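Local coordinates for conjugal transfer protein-like C-terminal domain-containing protein (Enterococcus faecalis, PDB 4EC6) that probably serves as a membrane-associated component of a plasmid conjugation machinery, this portion being an NTF2-like domain that resembles VirB8 proteins of type IV secretion systems, at residues K100-V105 with Y121-S126; Y63-Y68 with Q134-E139; S93-L98 with T151-T156; Y117-L122 with F138-T143. All coordinates share one frame; numbering follows the deposited sequence.

Contact 1. Residues K100-V105 with Y121-S126; sequences KTLKSV and YLLNVS
Thr101 O is gripped twice: by the N-H of Ser126, with N at 2.9 Å in the carbonyl plane and on a lone pair, and by the CA-H of Val125, with CA at 3.2 Å from the same oxygen. The return bond from Thr101 N to Ser126 O is straighter, 167° at the hydrogen, and completes this hydrogen-bonded antiparallel pair. Further along, the register slips by one residue. Lys103 N reaches Asn124 O at 2.8 Å, nearly along the C=O axis, but Asn124 N turns to Ser104 O at 3.2 Å and stands 29° out of that carbonyl plane. Lys103 and Ser104 therefore both face Asn124, which defines a classic beta bulge in the hairpin of strands 101-112 and 117-126, part of the NTF2-like sheet. The face carrying Leu102, Val105, Leu123 and Val125 is apolar. Leu102 CD1 meets Leu123 CD2 at 3.9 Å, while Val105 runs side by side with Leu123. With chi1 at 176°, Val105 CG1 stands opposite its own backbone N and comes obliquely to Tyr121 CD1 at 3.6 Å. On the face carrying Ser104 and Asn124, a water lies 2.9 Å from Ser104 OG and donates to Leu122 O at 2.6 Å, bridging the strands. Asn124 OD1 bonds to Tyr63 OH of the second subunit.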
loop_
_atom_site.group_PDB
_atom_site.type_symbol
_atom_site.label_atom_id
_atom_site.label_comp_id
_atom_site.label_asym_id
_atom_site.label_seq_id
_atom_site.Cartn_x
_atom_site.Cartn_y
_atom_site.Cartn_z
ATOM N N LYS A 100 19.620 7.868 6.244
ATOM C CA LYS A 100 18.734 6.780 6.635
ATOM C C LYS A 100 18.102 6.208 5.394
ATOM O O LYS A 100 17.772 6.929 4.506
ATOM C CB LYS A 100 17.691 7.313 7.584
ATOM C CG LYS A 100 18.361 7.889 8.822
ATOM C CD LYS A 100 17.438 8.702 9.696
ATOM C CE LYS A 100 17.198 8.025 11.028
ATOM N NZ LYS A 100 16.957 9.072 12.052
ATOM N N THR A 101 17.991 4.894 5.331
ATOM C CA THR A 101 17.477 4.187 4.184
ATOM C C THR A 101 16.052 3.691 4.439
ATOM O O THR A 101 15.726 3.079 5.457
ATOM C CB THR A 101 18.358 2.981 3.908
ATOM O OG1 THR A 101 19.714 3.433 3.757
ATOM C CG2 THR A 101 17.876 2.228 2.663
ATOM N N LEU A 102 15.189 3.946 3.493
ATOM C CA LEU A 102 13.795 3.773 3.737
ATOM C C LEU A 102 13.471 2.388 3.203
ATOM O O LEU A 102 13.591 2.158 2.003
ATOM C CB LEU A 102 13.057 4.877 2.981
ATOM C CG LEU A 102 11.609 5.145 3.262
ATOM C CD1 LEU A 102 11.382 5.625 4.688
ATOM C CD2 LEU A 102 11.171 6.181 2.238
ATOM N N LYS A 103 13.102 1.464 4.087
ATOM C CA LYS A 103 12.833 0.067 3.661
ATOM C C LYS A 103 11.367 -0.175 3.379
ATOM O O LYS A 103 11.040 -1.046 2.583
ATOM C CB LYS A 103 13.268 -0.971 4.697
ATOM C CG LYS A 103 14.698 -0.866 5.199
ATOM C CD LYS A 103 15.738 -0.885 4.080
ATOM C CE LYS A 103 15.778 -2.232 3.377
ATOM N NZ LYS A 103 16.080 -1.993 1.931
ATOM N N SER A 104 10.483 0.552 4.067
ATOM C CA SER A 104 9.059 0.414 3.864
ATOM C C SER A 104 8.279 1.593 4.435
ATOM O O SER A 104 8.709 2.247 5.408
ATOM C CB SER A 104 8.519 -0.913 4.411
ATOM O OG SER A 104 8.169 -0.784 5.755
ATOM N N VAL A 105 7.115 1.826 3.825
ATOM C CA VAL A 105 6.281 2.926 4.206
ATOM C C VAL A 105 4.848 2.451 4.295
ATOM O O VAL A 105 4.329 1.899 3.343
ATOM C CB VAL A 105 6.377 4.067 3.142
ATOM C CG1 VAL A 105 5.430 5.205 3.486
ATOM C CG2 VAL A 105 7.815 4.518 3.008
ATOM N N TYR A 121 2.976 8.262 9.035
ATOM C CA TYR A 121 3.382 6.993 8.438
ATOM C C TYR A 121 4.241 6.183 9.397
ATOM O O TYR A 121 5.004 6.734 10.202
ATOM C CB TYR A 121 4.147 7.216 7.143
ATOM C CG TYR A 121 3.398 7.992 6.077
ATOM C CD1 TYR A 121 2.945 7.358 4.916
ATOM C CD2 TYR A 121 3.150 9.355 6.213
ATOM C CE1 TYR A 121 2.239 8.038 3.941
ATOM C CE2 TYR A 121 2.461 10.062 5.233
ATOM C CZ TYR A 121 2.011 9.383 4.098
ATOM O OH TYR A 121 1.321 10.069 3.148
ATOM N N LEU A 122 4.147 4.861 9.297
ATOM C CA LEU A 122 5.107 3.981 9.970
ATOM C C LEU A 122 6.178 3.583 8.982
ATOM O O LEU A 122 5.858 3.187 7.876
ATOM C CB LEU A 122 4.432 2.717 10.499
ATOM C CG LEU A 122 3.493 2.968 11.642
ATOM C CD1 LEU A 122 3.379 1.645 12.381
ATOM C CD2 LEU A 122 3.967 4.088 12.595
ATOM N N LEU A 123 7.444 3.661 9.380
ATOM C CA LEU A 123 8.542 3.370 8.490
ATOM C C LEU A 123 9.448 2.301 9.078
ATOM O O LEU A 123 9.598 2.183 10.300
ATOM C CB LEU A 123 9.360 4.640 8.278
ATOM C CG LEU A 123 8.677 5.974 8.001
ATOM C CD1 LEU A 123 9.660 7.133 7.970
ATOM C CD2 LEU A 123 7.979 5.901 6.654
ATOM N N ASN A 124 10.048 1.513 8.217
ATOM C CA ASN A 124 11.212 0.769 8.628
ATOM C C ASN A 124 12.352 1.554 8.015
ATOM O O ASN A 124 12.452 1.634 6.770
ATOM C CB ASN A 124 11.230 -0.653 8.061
ATOM C CG ASN A 124 10.189 -1.581 8.703
ATOM O OD1 ASN A 124 9.863 -1.477 9.902
ATOM N ND2 ASN A 124 9.679 -2.541 7.895
ATOM N N VAL A 125 13.184 2.161 8.858
ATOM C CA VAL A 125 14.445 2.727 8.362
ATOM C C VAL A 125 15.642 1.876 8.774
ATOM O O VAL A 125 15.606 1.097 9.740
ATOM C CB VAL A 125 14.626 4.253 8.649
ATOM C CG1 VAL A 125 13.316 4.977 8.438
ATOM C CG2 VAL A 125 15.098 4.533 10.055
ATOM N N SER A 126 16.689 2.029 7.997
ATOM C CA SER A 126 17.899 1.242 8.153
ATOM C C SER A 126 19.065 2.233 8.230
ATOM O O SER A 126 19.162 3.174 7.422
ATOM C CB SER A 126 18.017 0.286 6.969
ATOM O OG SER A 126 19.231 -0.416 6.965
HETATM O O HOH W 1 6.147 0.639 7.363
#

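Contact 2. Residues Y63-Y68 with Q134-E139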
loop_
_atom_site.group_PDB
_atom_site.type_symbol
_atom_site.label_atom_id
_atom_site.label_comp_id
_atom_site.label_asym_id
_atom_site.label_seq_id
_atom_site.Cartn_x
_atom_site.Cartn_y
_atom_site.Cartn_z
ATOM N N TYR A 63 5.100 10.008 -2.003
ATOM C CA TYR A 63 5.976 10.563 -3.005
ATOM C C TYR A 63 6.962 11.516 -2.343
ATOM O O TYR A 63 8.185 11.340 -2.485
ATOM C CB TYR A 63 5.194 11.200 -4.126
ATOM C CG TYR A 63 4.924 10.249 -5.266
ATOM C CD1 TYR A 63 5.865 10.046 -6.293
ATOM C CD2 TYR A 63 3.771 9.516 -5.289
ATOM C CE1 TYR A 63 5.616 9.156 -7.323
ATOM C CE2 TYR A 63 3.519 8.614 -6.286
ATOM C CZ TYR A 63 4.422 8.438 -7.306
ATOM O OH TYR A 63 4.086 7.523 -8.288
ATOM N N PHE A 64 6.448 12.424 -1.523
ATOM C CA PHE A 64 7.307 13.263 -0.702
ATOM C C PHE A 64 8.314 12.444 0.104
ATOM O O PHE A 64 9.475 12.831 0.143
ATOM C CB PHE A 64 6.483 14.169 0.226
ATOM C CG PHE A 64 7.297 14.883 1.297
ATOM C CD1 PHE A 64 8.143 15.934 0.974
ATOM C CD2 PHE A 64 7.171 14.523 2.641
ATOM C CE1 PHE A 64 8.854 16.603 1.953
ATOM C CE2 PHE A 64 7.894 15.166 3.612
ATOM C CZ PHE A 64 8.737 16.218 3.269
ATOM N N LEU A 65 7.898 11.359 0.758
ATOM C CA LEU A 65 8.861 10.596 1.583
ATOM C C LEU A 65 10.063 10.016 0.798
ATOM O O LEU A 65 11.187 9.942 1.283
ATOM C CB LEU A 65 8.160 9.504 2.386
ATOM C CG LEU A 65 7.360 10.032 3.566
ATOM C CD1 LEU A 65 6.436 8.993 4.175
ATOM C CD2 LEU A 65 8.326 10.505 4.615
ATOM N N THR A 66 9.797 9.601 -0.432
ATOM C CA THR A 66 10.803 9.178 -1.338
ATOM C C THR A 66 11.884 10.262 -1.528
ATOM O O THR A 66 13.059 9.962 -1.501
ATOM C CB THR A 66 10.091 8.839 -2.634
ATOM O OG1 THR A 66 9.354 7.613 -2.429
ATOM C CG2 THR A 66 11.055 8.647 -3.735
ATOM N N TYR A 67 11.514 11.522 -1.701
ATOM C CA TYR A 67 12.507 12.561 -1.864
ATOM C C TYR A 67 13.110 13.021 -0.512
ATOM O O TYR A 67 14.294 13.259 -0.371
ATOM C CB TYR A 67 11.913 13.704 -2.694
ATOM C CG TYR A 67 11.727 13.274 -4.100
ATOM C CD1 TYR A 67 12.857 13.057 -4.949
ATOM C CD2 TYR A 67 10.465 12.995 -4.607
ATOM C CE1 TYR A 67 12.722 12.609 -6.261
ATOM C CE2 TYR A 67 10.315 12.531 -5.929
ATOM C CZ TYR A 67 11.451 12.348 -6.729
ATOM O OH TYR A 67 11.314 11.929 -8.003
ATOM N N TYR A 68 12.294 13.094 0.499
ATOM C CA TYR A 68 12.739 13.458 1.795
ATOM C C TYR A 68 13.732 12.456 2.316
ATOM O O TYR A 68 14.679 12.839 2.957
ATOM C CB TYR A 68 11.537 13.531 2.727
ATOM C CG TYR A 68 11.873 14.065 4.084
ATOM C CD1 TYR A 68 12.274 15.418 4.252
ATOM C CD2 TYR A 68 11.765 13.246 5.208
ATOM C CE1 TYR A 68 12.590 15.906 5.508
ATOM C CE2 TYR A 68 12.086 13.724 6.465
ATOM C CZ TYR A 68 12.493 15.027 6.598
ATOM O OH TYR A 68 12.755 15.447 7.831
ATOM N N GLN A 134 10.018 3.339 12.825
ATOM C CA GLN A 134 9.801 4.726 13.196
ATOM C C GLN A 134 8.441 5.221 12.722
ATOM O O GLN A 134 7.830 4.653 11.829
ATOM C CB GLN A 134 10.941 5.632 12.676
ATOM C CG GLN A 134 12.259 5.363 13.394
ATOM C CD GLN A 134 13.179 6.567 13.456
ATOM O OE1 GLN A 134 13.962 6.839 12.530
ATOM N NE2 GLN A 134 13.145 7.262 14.580
ATOM N N LYS A 135 7.953 6.255 13.384
ATOM C CA LYS A 135 6.832 7.035 12.905
ATOM C C LYS A 135 7.288 8.433 12.433
ATOM O O LYS A 135 8.196 9.035 13.001
ATOM C CB LYS A 135 5.767 7.146 13.970
ATOM C CG LYS A 135 4.776 8.229 13.675
ATOM C CD LYS A 135 3.434 7.829 14.219
ATOM C CE LYS A 135 3.264 8.234 15.660
ATOM N NZ LYS A 135 2.040 7.514 16.154
ATOM N N ILE A 136 6.685 8.889 11.347
ATOM C CA ILE A 136 6.924 10.203 10.817
ATOM C C ILE A 136 5.583 10.940 10.675
ATOM O O ILE A 136 4.615 10.379 10.182
ATOM C CB ILE A 136 7.688 10.138 9.486
ATOM C CG1 ILE A 136 8.260 11.504 9.197
ATOM C CG2 ILE A 136 6.822 9.615 8.339
ATOM C CD1 ILE A 136 9.249 11.498 8.072
ATOM N N THR A 137 5.577 12.187 11.156
ATOM C CA THR A 137 4.432 13.075 11.188
ATOM C C THR A 137 4.824 14.398 10.469
ATOM O O THR A 137 5.931 14.903 10.601
ATOM C CB THR A 137 4.089 13.355 12.654
ATOM O OG1 THR A 137 4.118 12.117 13.341
ATOM C CG2 THR A 137 2.698 13.941 12.840
ATOM N N PHE A 138 3.920 14.923 9.667
ATOM C CA PHE A 138 4.084 16.220 9.056
ATOM C C PHE A 138 2.715 16.730 8.588
ATOM O O PHE A 138 1.775 15.960 8.430
ATOM C CB PHE A 138 5.095 16.174 7.929
ATOM C CG PHE A 138 4.764 15.222 6.816
ATOM C CD1 PHE A 138 4.056 15.662 5.687
ATOM C CD2 PHE A 138 5.229 13.898 6.833
ATOM C CE1 PHE A 138 3.783 14.800 4.637
ATOM C CE2 PHE A 138 4.955 13.033 5.759
ATOM C CZ PHE A 138 4.234 13.473 4.666
ATOM N N GLU A 139 2.579 18.023 8.387
ATOM C CA GLU A 139 1.296 18.535 7.866
ATOM C C GLU A 139 1.292 18.818 6.371
ATOM O O GLU A 139 2.325 18.978 5.764
ATOM C CB GLU A 139 0.830 19.715 8.685
ATOM C CG GLU A 139 0.808 19.302 10.119
ATOM C CD GLU A 139 0.505 20.448 11.045
ATOM O OE1 GLU A 139 -0.065 21.482 10.565
ATOM O OE2 GLU A 139 0.854 20.302 12.255
#
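The aromatic part of this contact is one edge-to-face pair, in which the edge of Phe64 points at the face of Phe138. The centroids are 5.1 Å apart and the planes meet at 59°. The leading atom is Phe64 CD2, 3.7 Å from Phe138 CZ, and CE2 of Phe64 stands above the centre of the Phe138 ring. A chi1 of 59°, which sets CG between the two main-chain neighbours of CA, stands the Phe138 ring up from strand 131-142 to meet Phe64. The aliphatic part centres on Ile136, whose CD1 touches two residues of the helix: Leu65 CD2 at 3.7 Å and Tyr68 CE2 at 3.9 Å. Leu65 and Ile136 come from opposite sides and overlap alongside each other, while Ile136 CD1 meets the Tyr68 ring at a slant. The axes of the short segments stay 11.9 Å apart at 111°, a separation bridged by side chains alone. Here helix 54-68 lies across the inner face of the sheet, the core arrangement of an NTF2-like domain. All five touching residues are buried, and every contact between them joins carbon to carbon, so dispersion, shape and exclusion of water probably hold this part of the helix against the strand.

Contact 3. Residues S93-L98 with T151-T156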
loop_
_atom_site.group_PDB
_atom_site.type_symbol
_atom_site.label_atom_id
_atom_site.label_comp_id
_atom_site.label_asym_id
_atom_site.label_seq_id
_atom_site.Cartn_x
_atom_site.Cartn_y
_atom_site.Cartn_z
ATOM N N SER A 93 16.098 25.612 3.730
ATOM C CA SER A 93 17.537 25.926 3.481
ATOM C C SER A 93 18.543 25.053 4.287
ATOM O O SER A 93 19.650 24.795 3.822
ATOM C CB SER A 93 17.805 27.399 3.758
ATOM O OG SER A 93 17.632 27.650 5.157
ATOM N N ASP A 94 18.152 24.595 5.477
ATOM C CA ASP A 94 19.013 23.688 6.282
ATOM C C ASP A 94 18.702 22.150 6.238
ATOM O O ASP A 94 19.321 21.391 6.957
ATOM C CB ASP A 94 19.147 24.190 7.743
ATOM C CG ASP A 94 19.718 25.634 7.816
ATOM O OD1 ASP A 94 19.161 26.482 8.560
ATOM O OD2 ASP A 94 20.718 25.956 7.105
ATOM N N TRP A 95 17.771 21.689 5.405
ATOM C CA TRP A 95 17.460 20.267 5.369
ATOM C C TRP A 95 18.577 19.593 4.651
ATOM O O TRP A 95 18.932 20.025 3.583
ATOM C CB TRP A 95 16.150 20.013 4.640
ATOM C CG TRP A 95 14.917 20.537 5.353
ATOM C CD1 TRP A 95 14.854 21.428 6.422
ATOM C CD2 TRP A 95 13.526 20.257 5.037
ATOM N NE1 TRP A 95 13.576 21.657 6.775
ATOM C CE2 TRP A 95 12.736 20.998 5.988
ATOM C CE3 TRP A 95 12.877 19.482 4.082
ATOM C CZ2 TRP A 95 11.360 20.970 5.975
ATOM C CZ3 TRP A 95 11.480 19.458 4.085
ATOM C CH2 TRP A 95 10.748 20.191 5.004
ATOM N N LYS A 96 19.130 18.534 5.223
ATOM C CA LYS A 96 20.109 17.700 4.529
ATOM C C LYS A 96 19.633 16.255 4.471
ATOM O O LYS A 96 18.728 15.850 5.218
ATOM C CB LYS A 96 21.458 17.743 5.252
ATOM C CG LYS A 96 22.151 19.089 5.241
ATOM C CD LYS A 96 23.077 19.210 6.449
ATOM C CE LYS A 96 23.238 20.682 6.863
ATOM N NZ LYS A 96 23.740 20.889 8.264
ATOM N N ALA A 97 20.273 15.465 3.607
ATOM C CA ALA A 97 20.034 14.029 3.560
ATOM C C ALA A 97 20.208 13.543 4.978
ATOM O O ALA A 97 21.085 14.015 5.682
ATOM C CB ALA A 97 21.013 13.349 2.625
ATOM N N LEU A 98 19.340 12.646 5.430
ATOM C CA LEU A 98 19.346 12.235 6.823
ATOM C C LEU A 98 20.224 11.014 7.065
ATOM O O LEU A 98 20.355 10.608 8.202
ATOM C CB LEU A 98 17.916 11.938 7.289
ATOM C CG LEU A 98 16.853 13.024 7.208
ATOM C CD1 LEU A 98 15.507 12.450 7.592
ATOM C CD2 LEU A 98 17.203 14.133 8.178
ATOM N N THR A 151 4.983 21.568 7.306
ATOM C CA THR A 151 5.841 21.582 8.505
ATOM C C THR A 151 7.052 20.702 8.218
ATOM O O THR A 151 7.047 19.918 7.274
ATOM C CB THR A 151 5.149 21.019 9.730
ATOM O OG1 THR A 151 4.674 19.707 9.412
ATOM C CG2 THR A 151 4.002 21.873 10.144
ATOM N N GLN A 152 8.099 20.830 9.010
ATOM C CA GLN A 152 9.225 19.935 8.821
ATOM C C GLN A 152 8.829 18.584 9.464
ATOM O O GLN A 152 8.302 18.598 10.535
ATOM C CB GLN A 152 10.462 20.511 9.474
ATOM C CG GLN A 152 11.588 19.502 9.375
ATOM C CD GLN A 152 12.860 20.004 9.935
ATOM O OE1 GLN A 152 12.859 20.667 10.958
ATOM N NE2 GLN A 152 13.972 19.692 9.275
ATOM N N PRO A 153 9.023 17.435 8.781
ATOM C CA PRO A 153 8.553 16.158 9.341
ATOM C C PRO A 153 9.208 15.831 10.685
ATOM O O PRO A 153 10.394 16.073 10.836
ATOM C CB PRO A 153 8.987 15.151 8.277
ATOM C CG PRO A 153 9.016 15.916 7.017
ATOM C CD PRO A 153 9.549 17.258 7.408
ATOM N N LYS A 154 8.433 15.349 11.660
ATOM C CA LYS A 154 8.970 14.772 12.926
ATOM C C LYS A 154 9.095 13.255 12.847
ATOM O O LYS A 154 8.155 12.513 12.523
ATOM C CB LYS A 154 8.129 15.101 14.179
ATOM C CG LYS A 154 7.853 16.579 14.485
ATOM C CD LYS A 154 8.932 17.455 13.838
ATOM C CE LYS A 154 8.952 18.906 14.326
ATOM N NZ LYS A 154 10.322 19.440 14.030
ATOM N N LEU A 155 10.280 12.789 13.156
ATOM C CA LEU A 155 10.577 11.387 13.137
ATOM C C LEU A 155 10.686 10.957 14.598
ATOM O O LEU A 155 11.352 11.608 15.344
ATOM C CB LEU A 155 11.901 11.240 12.425
ATOM C CG LEU A 155 12.265 10.050 11.605
ATOM C CD1 LEU A 155 11.046 9.526 10.831
ATOM C CD2 LEU A 155 13.383 10.554 10.703
ATOM N N THR A 156 10.013 9.885 15.028
ATOM C CA THR A 156 10.095 9.462 16.420
ATOM C C THR A 156 10.096 7.964 16.477
ATOM O O THR A 156 9.579 7.315 15.583
ATOM C CB THR A 156 8.881 9.939 17.238
ATOM O OG1 THR A 156 7.676 9.516 16.595
ATOM C CG2 THR A 156 8.858 11.461 17.386
#
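The irregular segment 93-98 runs nearly alongside 151-156, with end-to-end directions of the touching parts 17° apart, and its backbone stays well separated, Trp95 CA being 8.9 Å from Gln152 CA. Side chains span the distance. The amide of Gln152 lies nearly flat over the pyrrole side of the Trp95 indole, the planes 7° apart. Gln152 NE2 is nearest Trp95 CD1 and NE1, 3.2 Å from the latter; both nitrogens are donors, so this is a face contact and not a hydrogen bond. The aliphatic part of Gln152 follows the ring, its CB 3.6 Å from Trp95 CZ2. That overlap depends on an extended chain, with CG opposite the backbone N (chi1 175°). Pro153 crosses the indole at about a right angle, and its CD comes within 4.0 Å of Trp95 CH2. A smaller apolar touch, Leu98 CD1 to Leu155 CD2 at 4.2 Å, lies at the other end. Trp95 also packs on Tyr78 and Leu82, and its backbone oxygen accepts a bond from Gln79 NE2. The buried tryptophan thus joins helix 75-82 and the loop after it to the irregular part of strand 147-157, outermost in this chain's sheet, as helices pack on the sheet in the NTF2-like fold.

Contact 4. Residues Y117-L122 with F138-T143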
loop_
_atom_site.group_PDB
_atom_site.type_symbol
_atom_site.label_atom_id
_atom_site.label_comp_id
_atom_site.label_asym_id
_atom_site.label_seq_id
_atom_site.Cartn_x
_atom_site.Cartn_y
_atom_site.Cartn_z
ATOM N N TYR A 117 -4.172 18.773 6.961
ATOM C CA TYR A 117 -4.165 17.512 7.629
ATOM C C TYR A 117 -2.803 17.258 8.161
ATOM O O TYR A 117 -1.824 17.565 7.505
ATOM C CB TYR A 117 -4.551 16.422 6.653
ATOM C CG TYR A 117 -6.015 16.424 6.393
ATOM C CD1 TYR A 117 -6.853 15.597 7.124
ATOM C CD2 TYR A 117 -6.591 17.266 5.421
ATOM C CE1 TYR A 117 -8.208 15.585 6.894
ATOM C CE2 TYR A 117 -7.956 17.245 5.173
ATOM C CZ TYR A 117 -8.741 16.410 5.928
ATOM O OH TYR A 117 -10.104 16.364 5.759
ATOM N N SER A 118 -2.752 16.724 9.368
ATOM C CA SER A 118 -1.547 16.144 9.903
ATOM C C SER A 118 -1.554 14.652 9.506
ATOM O O SER A 118 -2.518 13.926 9.814
ATOM C CB SER A 118 -1.552 16.297 11.420
ATOM O OG SER A 118 -0.416 15.657 11.946
ATOM N N VAL A 119 -0.513 14.201 8.794
ATOM C CA VAL A 119 -0.472 12.804 8.350
ATOM C C VAL A 119 0.609 12.024 9.084
ATOM O O VAL A 119 1.655 12.555 9.419
ATOM C CB VAL A 119 -0.326 12.652 6.802
ATOM C CG1 VAL A 119 -1.318 13.520 6.088
ATOM C CG2 VAL A 119 1.050 13.043 6.306
ATOM N N GLU A 120 0.389 10.750 9.314
ATOM C CA GLU A 120 1.448 9.904 9.884
ATOM C C GLU A 120 1.713 8.702 9.035
ATOM O O GLU A 120 0.791 8.171 8.406
ATOM C CB GLU A 120 1.045 9.412 11.256
ATOM C CG GLU A 120 0.614 10.533 12.181
ATOM C CD GLU A 120 0.203 10.034 13.547
ATOM O OE1 GLU A 120 0.105 8.823 13.751
ATOM O OE2 GLU A 120 -0.037 10.854 14.434
ATOM N N TYR A 121 2.976 8.262 9.035
ATOM C CA TYR A 121 3.382 6.993 8.438
ATOM C C TYR A 121 4.241 6.183 9.397
ATOM O O TYR A 121 5.004 6.734 10.202
ATOM C CB TYR A 121 4.147 7.216 7.143
ATOM C CG TYR A 121 3.398 7.992 6.077
ATOM C CD1 TYR A 121 2.945 7.358 4.916
ATOM C CD2 TYR A 121 3.150 9.355 6.213
ATOM C CE1 TYR A 121 2.239 8.038 3.941
ATOM C CE2 TYR A 121 2.461 10.062 5.233
ATOM C CZ TYR A 121 2.011 9.383 4.098
ATOM O OH TYR A 121 1.321 10.069 3.148
ATOM N N LEU A 122 4.147 4.861 9.297
ATOM C CA LEU A 122 5.107 3.981 9.970
ATOM C C LEU A 122 6.178 3.583 8.982
ATOM O O LEU A 122 5.858 3.187 7.876
ATOM C CB LEU A 122 4.432 2.717 10.499
ATOM C CG LEU A 122 3.493 2.968 11.642
ATOM C CD1 LEU A 122 3.379 1.645 12.381
ATOM C CD2 LEU A 122 3.967 4.088 12.595
ATOM N N PHE A 138 3.920 14.923 9.667
ATOM C CA PHE A 138 4.084 16.220 9.056
ATOM C C PHE A 138 2.715 16.730 8.588
ATOM O O PHE A 138 1.775 15.960 8.430
ATOM C CB PHE A 138 5.095 16.174 7.929
ATOM C CG PHE A 138 4.764 15.222 6.816
ATOM C CD1 PHE A 138 4.056 15.662 5.687
ATOM C CD2 PHE A 138 5.229 13.898 6.833
ATOM C CE1 PHE A 138 3.783 14.800 4.637
ATOM C CE2 PHE A 138 4.955 13.033 5.759
ATOM C CZ PHE A 138 4.234 13.473 4.666
ATOM N N GLU A 139 2.579 18.023 8.387
ATOM C CA GLU A 139 1.296 18.535 7.866
ATOM C C GLU A 139 1.292 18.818 6.371
ATOM O O GLU A 139 2.325 18.978 5.764
ATOM C CB GLU A 139 0.830 19.715 8.685
ATOM C CG GLU A 139 0.808 19.302 10.119
ATOM C CD GLU A 139 0.505 20.448 11.045
ATOM O OE1 GLU A 139 -0.065 21.482 10.565
ATOM O OE2 GLU A 139 0.854 20.302 12.255
ATOM N N VAL A 140 0.110 18.906 5.808
ATOM C CA VAL A 140 -0.095 18.914 4.356
ATOM C C VAL A 140 -1.309 19.794 4.115
ATOM O O VAL A 140 -2.211 19.769 4.909
ATOM C CB VAL A 140 -0.385 17.482 3.897
ATOM C CG1 VAL A 140 -1.104 17.427 2.569
ATOM C CG2 VAL A 140 0.932 16.759 3.776
ATOM N N GLU A 141 -1.292 20.629 3.087
ATOM C CA GLU A 141 -2.413 21.517 2.780
ATOM C C GLU A 141 -2.753 21.405 1.316
ATOM O O GLU A 141 -1.877 21.141 0.482
ATOM C CB GLU A 141 -2.123 22.955 3.173
ATOM C CG GLU A 141 -2.106 23.175 4.681
ATOM C CD GLU A 141 -1.566 24.558 5.064
ATOM O OE1 GLU A 141 -1.566 25.477 4.202
ATOM O OE2 GLU A 141 -1.101 24.724 6.226
ATOM N N PRO A 142 -4.044 21.503 0.992
ATOM C CA PRO A 142 -4.356 21.340 -0.424
ATOM C C PRO A 142 -4.019 22.631 -1.134
ATOM O O PRO A 142 -3.931 23.674 -0.504
ATOM C CB PRO A 142 -5.867 21.103 -0.428
ATOM C CG PRO A 142 -6.371 21.747 0.838
ATOM C CD PRO A 142 -5.258 21.534 1.842
ATOM N N THR A 143 -3.788 22.531 -2.425
ATOM C CA THR A 143 -3.566 23.673 -3.281
ATOM C C THR A 143 -4.598 23.474 -4.354
ATOM O O THR A 143 -5.103 22.364 -4.490
ATOM C CB THR A 143 -2.125 23.691 -3.851
ATOM O OG1 THR A 143 -1.825 22.456 -4.521
ATOM C CG2 THR A 143 -1.176 23.853 -2.735
#
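Val119 and Phe138 form the tight part of this strand pair. Val119 CG2 sits over the face of the Phe138 ring, 3.7 Å from its centroid and 18° off the normal, a CH-pi contact. The valine's chi1 of -49° sets CG2 between its backbone N and carbonyl carbon and directs it at the ring. Phe64 lies over the opposite face, leaving Phe138 sandwiched. Tyr121 meets the same ring rim to rim, with CE2 3.9 Å from Phe138 CZ and the planes almost parallel. The face carrying Ser118 and Glu139 is looser: Glu139 CG passes Ser118 CB at 4.0 Å, and the carboxylate has a long, weak ion pair with Lys115. Between the faces the backbones zip together. Val119 N gives Phe138 O a 2.9 Å bond with 170° at the hydrogen, and Phe138 N returns one to Val119 O at 3.3 Å. Tyr117 and Val140 exchange a second pair, of which Val140 N to Tyr117 O, at 2.9 Å, is clearly bent. These antiparallel pairs belong to the hairpin of strands 117-126 and 131-142. Chemically, main-chain bonds fix the register, Val119, Phe138 and Val140 make the buried side apolar, and Ser118 and Glu139 lie on the partly exposed side.

In the fold
Contact 2 is the hub: its centre lies about 1 Å from the centre of the chain and about 9 Å from the centres of the others. Contacts 1 and 4 share Tyr121 and Leu122 of strand 117-126, yet their centres are about 17 Å apart. Strand 131-142 ties contact 2 to contact 4 through Phe138 and to contact 3 through the backbone bond from Lys154 N to Thr137 O, 2.8 Å. Leu155 of contact 3 packs on Leu123 of contact 1, CD1 to CD1 4.0 Å. Contacts 1 and 4, which also touch the second subunit, build the antiparallel sheet, contact 2 lays helix 54-68 on it, and contact 3 brings in the loop that follows helix 75-82.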